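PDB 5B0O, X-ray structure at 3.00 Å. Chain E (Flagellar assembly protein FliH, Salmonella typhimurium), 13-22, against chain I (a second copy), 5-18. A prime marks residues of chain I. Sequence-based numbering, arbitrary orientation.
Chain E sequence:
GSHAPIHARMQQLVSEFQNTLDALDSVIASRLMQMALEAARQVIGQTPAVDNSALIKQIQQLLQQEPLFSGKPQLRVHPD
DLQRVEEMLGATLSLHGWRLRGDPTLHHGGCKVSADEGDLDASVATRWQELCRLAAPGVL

Chain E, residues 13-22: LVSEFQNTLD
Chain I (5-18) PIHARMQQLVSEFQ

Both stretches are helical, chain E throughout and chain I through His7′ to Gln18′ and beyond, with i to i+4 backbone hydrogen bonds such as Gln18 N to Val14 O (2.9 Å) and Leu13′ N to Arg9′ O (2.8 Å). The helices run in the same general direction, with a crossing angle of 22° and axes 10.0 Å apart at closest approach. The CA–CA pairs Val14–Met10′ (5.9 Å), Gln18–Leu13′ (7.1 Å) and Leu21–Phe17′ (7.8 Å) fix the register, offset by four or five residues, and the CA–CA distances lengthen along the contact, consistent with axes that spread apart toward the C-terminal end. Together the stretches bury 630 Å².

Val14 has the largest covered area, 102 Å². Its chi1 is t, and although CA-to-CB points sideways, CG2 reaches Met10′ SD (3.4 Å) and Ile6′ CB (3.7 Å) while CG1 lies 3.6 Å from Arg9′ CD.

Leu13′ (82 Å²; chi1 m, chi2 t) points toward chain E and is a knob in the hole formed by Val14, Phe17, Gln18 and Leu21. Its CD1 is 3.1 Å from Phe17 CD2, tight for two carbons, and its CD2 is 3.1 Å from Gln18 OE1.

Phe17 (77 Å²; chi1 t, chi2 67°) also points across, its CZ 3.5 Å from Val14′ CG2 and its CD2 4.0 Å from Met10′ CE. One turn on, Leu21 (m, t) sets CD2 over one face of the Phe17′ ring, 4.1 Å from the centroid and 8° off the normal, a CH-pi contact.

The polar link is slight. Arg9′, extended with chi1 to chi3 all t, brings NH2 to Gln18 OE1 at 3.4 Å and 154°, a weak hydrogen bond approaching near the guanidinium plane. Gln18 (t, p, chi3 60°) meanwhile donates NE2 to Asp22 OD1 (3.2 Å, 155°), engaging both ends of its amide.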

# COMPACT_ATOMS: atom_id res chain seq x y z
N LEU E 13 -20.77 -14.92 -13.77
CA LEU E 13 -20.88 -13.71 -14.58
C LEU E 13 -21.75 -12.65 -13.91
O LEU E 13 -21.45 -11.45 -14.01
CB LEU E 13 -21.43 -14.04 -15.98
CG LEU E 13 -20.52 -14.79 -16.95
CD1 LEU E 13 -20.25 -16.20 -16.45
CD2 LEU E 13 -21.13 -14.83 -18.33
N VAL E 14 -22.81 -13.08 -13.25
CA VAL E 14 -23.70 -12.16 -12.54
C VAL E 14 -22.94 -11.32 -11.52
O VAL E 14 -23.06 -10.10 -11.49
CB VAL E 14 -24.81 -12.91 -11.80
CG1 VAL E 14 -25.70 -11.92 -11.07
CG2 VAL E 14 -25.63 -13.74 -12.77
N SER E 15 -22.16 -11.98 -10.67
CA SER E 15 -21.39 -11.28 -9.65
C SER E 15 -20.13 -10.64 -10.22
O SER E 15 -19.65 -9.64 -9.71
CB SER E 15 -21.04 -12.21 -8.49
OG SER E 15 -22.19 -12.47 -7.70
N GLU E 16 -19.59 -11.23 -11.29
CA GLU E 16 -18.49 -10.61 -12.02
C GLU E 16 -18.97 -9.31 -12.64
O GLU E 16 -18.25 -8.31 -12.67
CB GLU E 16 -17.96 -11.54 -13.11
CG GLU E 16 -17.14 -12.73 -12.61
CD GLU E 16 -15.74 -12.35 -12.19
OE1 GLU E 16 -15.57 -11.27 -11.58
OE2 GLU E 16 -14.81 -13.13 -12.47
N PHE E 17 -20.19 -9.33 -13.16
CA PHE E 17 -20.83 -8.16 -13.75
C PHE E 17 -21.15 -7.12 -12.68
O PHE E 17 -21.04 -5.91 -12.92
CB PHE E 17 -22.09 -8.59 -14.50
CG PHE E 17 -22.82 -7.47 -15.17
CD1 PHE E 17 -22.26 -6.78 -16.23
CD2 PHE E 17 -24.09 -7.11 -14.75
CE1 PHE E 17 -22.94 -5.75 -16.85
CE2 PHE E 17 -24.78 -6.09 -15.36
CZ PHE E 17 -24.20 -5.40 -16.41
N GLN E 18 -21.53 -7.58 -11.50
CA GLN E 18 -21.80 -6.70 -10.37
C GLN E 18 -20.53 -5.99 -9.94
O GLN E 18 -20.51 -4.78 -9.75
CB GLN E 18 -22.34 -7.49 -9.19
CG GLN E 18 -22.55 -6.66 -7.92
CD GLN E 18 -23.83 -5.86 -7.96
OE1 GLN E 18 -24.92 -6.42 -8.07
NE2 GLN E 18 -23.70 -4.54 -7.87
N ASN E 19 -19.46 -6.76 -9.78
CA ASN E 19 -18.18 -6.20 -9.37
C ASN E 19 -17.66 -5.16 -10.35
O ASN E 19 -17.16 -4.11 -9.96
CB ASN E 19 -17.14 -7.31 -9.18
CG ASN E 19 -17.18 -7.91 -7.79
OD1 ASN E 19 -18.20 -7.83 -7.10
ND2 ASN E 19 -16.08 -8.51 -7.38
N THR E 20 -17.79 -5.46 -11.64
CA THR E 20 -17.28 -4.55 -12.67
C THR E 20 -17.93 -3.17 -12.59
O THR E 20 -17.25 -2.16 -12.72
CB THR E 20 -17.44 -5.14 -14.08
OG1 THR E 20 -16.56 -6.26 -14.23
CG2 THR E 20 -17.10 -4.10 -15.13
N LEU E 21 -19.23 -3.13 -12.36
CA LEU E 21 -19.93 -1.85 -12.25
C LEU E 21 -19.47 -1.09 -11.02
O LEU E 21 -19.16 0.10 -11.09
CB LEU E 21 -21.44 -2.05 -12.22
CG LEU E 21 -22.06 -2.69 -13.47
CD1 LEU E 21 -23.57 -2.63 -13.40
CD2 LEU E 21 -21.55 -2.02 -14.73
N ASP E 22 -19.42 -1.79 -9.88
CA ASP E 22 -18.95 -1.19 -8.64
C ASP E 22 -17.56 -0.60 -8.83
O ASP E 22 -17.22 0.42 -8.24
CB ASP E 22 -18.94 -2.25 -7.53
CG ASP E 22 -20.33 -2.76 -7.20
OD1 ASP E 22 -21.26 -2.49 -8.00
OD2 ASP E 22 -20.50 -3.42 -6.15
N PRO I 5 -34.81 -15.29 -9.70
CA PRO I 5 -33.59 -15.85 -10.29
C PRO I 5 -32.49 -14.80 -10.42
O PRO I 5 -32.64 -13.69 -9.90
CB PRO I 5 -34.06 -16.31 -11.67
CG PRO I 5 -35.16 -15.36 -12.01
CD PRO I 5 -35.84 -14.99 -10.72
N ILE I 6 -31.41 -15.16 -11.10
CA ILE I 6 -30.33 -14.21 -11.37
C ILE I 6 -30.80 -13.16 -12.37
O ILE I 6 -30.27 -12.05 -12.43
CB ILE I 6 -29.06 -14.92 -11.93
CG1 ILE I 6 -29.31 -15.48 -13.33
CG2 ILE I 6 -28.60 -16.01 -10.99
CD1 ILE I 6 -29.03 -14.50 -14.46
N HIS I 7 -31.82 -13.54 -13.14
CA HIS I 7 -32.31 -12.71 -14.22
C HIS I 7 -32.58 -11.29 -13.72
O HIS I 7 -32.02 -10.32 -14.25
CB HIS I 7 -33.58 -13.33 -14.81
CG HIS I 7 -33.51 -14.82 -14.97
ND1 HIS I 7 -34.63 -15.61 -15.14
CD2 HIS I 7 -32.45 -15.66 -14.99
CE1 HIS I 7 -34.26 -16.87 -15.26
NE2 HIS I 7 -32.94 -16.93 -15.17
N ALA I 8 -33.42 -11.17 -12.70
CA ALA I 8 -33.76 -9.86 -12.16
C ALA I 8 -32.51 -9.08 -11.80
O ALA I 8 -32.39 -7.90 -12.11
CB ALA I 8 -34.65 -10.01 -10.94
N ARG I 9 -31.57 -9.76 -11.15
CA ARG I 9 -30.35 -9.11 -10.67
C ARG I 9 -29.55 -8.48 -11.81
O ARG I 9 -29.31 -7.27 -11.80
CB ARG I 9 -29.48 -10.09 -9.89
CG ARG I 9 -28.25 -9.43 -9.29
CD ARG I 9 -27.49 -10.33 -8.33
NE ARG I 9 -26.27 -9.67 -7.89
CZ ARG I 9 -25.36 -10.22 -7.08
NH1 ARG I 9 -25.54 -11.45 -6.62
NH2 ARG I 9 -24.28 -9.54 -6.75
N MET I 10 -29.15 -9.28 -12.79
CA MET I 10 -28.37 -8.74 -13.90
C MET I 10 -29.15 -7.72 -14.72
O MET I 10 -28.59 -6.73 -15.19
CB MET I 10 -27.86 -9.86 -14.81
CG MET I 10 -26.71 -10.63 -14.22
SD MET I 10 -25.94 -11.71 -15.44
CE MET I 10 -25.11 -10.53 -16.49
N GLN I 11 -30.45 -7.94 -14.88
CA GLN I 11 -31.28 -6.99 -15.60
C GLN I 11 -31.44 -5.70 -14.80
O GLN I 11 -31.46 -4.62 -15.38
CB GLN I 11 -32.64 -7.61 -15.93
CG GLN I 11 -32.54 -8.77 -16.90
CD GLN I 11 -33.87 -9.45 -17.14
OE1 GLN I 11 -34.80 -9.30 -16.36
NE2 GLN I 11 -33.96 -10.20 -18.23
N GLN I 12 -31.53 -5.82 -13.48
CA GLN I 12 -31.62 -4.64 -12.61
C GLN I 12 -30.30 -3.90 -12.52
O GLN I 12 -30.27 -2.69 -12.32
CB GLN I 12 -32.12 -5.02 -11.21
CG GLN I 12 -33.58 -5.43 -11.18
CD GLN I 12 -34.47 -4.44 -11.91
OE1 GLN I 12 -34.27 -3.23 -11.83
NE2 GLN I 12 -35.46 -4.96 -12.64
N LEU I 13 -29.20 -4.63 -12.64
CA LEU I 13 -27.89 -4.00 -12.80
C LEU I 13 -27.89 -3.09 -14.02
O LEU I 13 -27.75 -1.87 -13.89
CB LEU I 13 -26.79 -5.05 -12.92
CG LEU I 13 -26.50 -5.88 -11.67
CD1 LEU I 13 -25.24 -6.69 -11.85
CD2 LEU I 13 -26.39 -4.98 -10.45
N VAL I 14 -28.05 -3.69 -15.20
CA VAL I 14 -28.11 -2.93 -16.45
C VAL I 14 -29.18 -1.85 -16.36
O VAL I 14 -28.96 -0.71 -16.74
CB VAL I 14 -28.42 -3.83 -17.65
CG1 VAL I 14 -28.31 -3.04 -18.94
CG2 VAL I 14 -27.47 -5.02 -17.67
N SER I 15 -30.36 -2.23 -15.87
CA SER I 15 -31.43 -1.27 -15.65
C SER I 15 -30.93 -0.11 -14.81
O SER I 15 -30.81 1.02 -15.29
CB SER I 15 -32.59 -1.97 -14.94
OG SER I 15 -33.59 -1.04 -14.55
N GLU I 16 -30.62 -0.39 -13.55
CA GLU I 16 -30.20 0.62 -12.59
C GLU I 16 -29.00 1.43 -13.10
O GLU I 16 -29.05 2.65 -13.14
CB GLU I 16 -29.90 -0.02 -11.23
CG GLU I 16 -28.97 0.79 -10.35
CD GLU I 16 -29.00 0.34 -8.90
OE1 GLU I 16 -28.10 -0.44 -8.51
OE2 GLU I 16 -29.91 0.76 -8.15
N PHE I 17 -27.94 0.74 -13.50
CA PHE I 17 -26.75 1.43 -14.00
C PHE I 17 -27.11 2.43 -15.09
O PHE I 17 -26.95 3.64 -14.90
CB PHE I 17 -25.71 0.45 -14.51
CG PHE I 17 -24.41 1.10 -14.90
CD1 PHE I 17 -23.95 1.04 -16.21
CD2 PHE I 17 -23.65 1.77 -13.96
CE1 PHE I 17 -22.75 1.64 -16.56
CE2 PHE I 17 -22.46 2.38 -14.31
CZ PHE I 17 -22.01 2.31 -15.61
N GLN I 18 -27.58 1.94 -16.23
CA GLN I 18 -27.92 2.83 -17.33
C GLN I 18 -28.79 3.98 -16.85
O GLN I 18 -28.52 5.14 -17.17
CB GLN I 18 -28.65 2.08 -18.45
CG GLN I 18 -28.88 2.93 -19.68
CD GLN I 18 -27.58 3.54 -20.21
OE1 GLN I 18 -26.52 2.92 -20.14
NE2 GLN I 18 -27.66 4.76 -20.72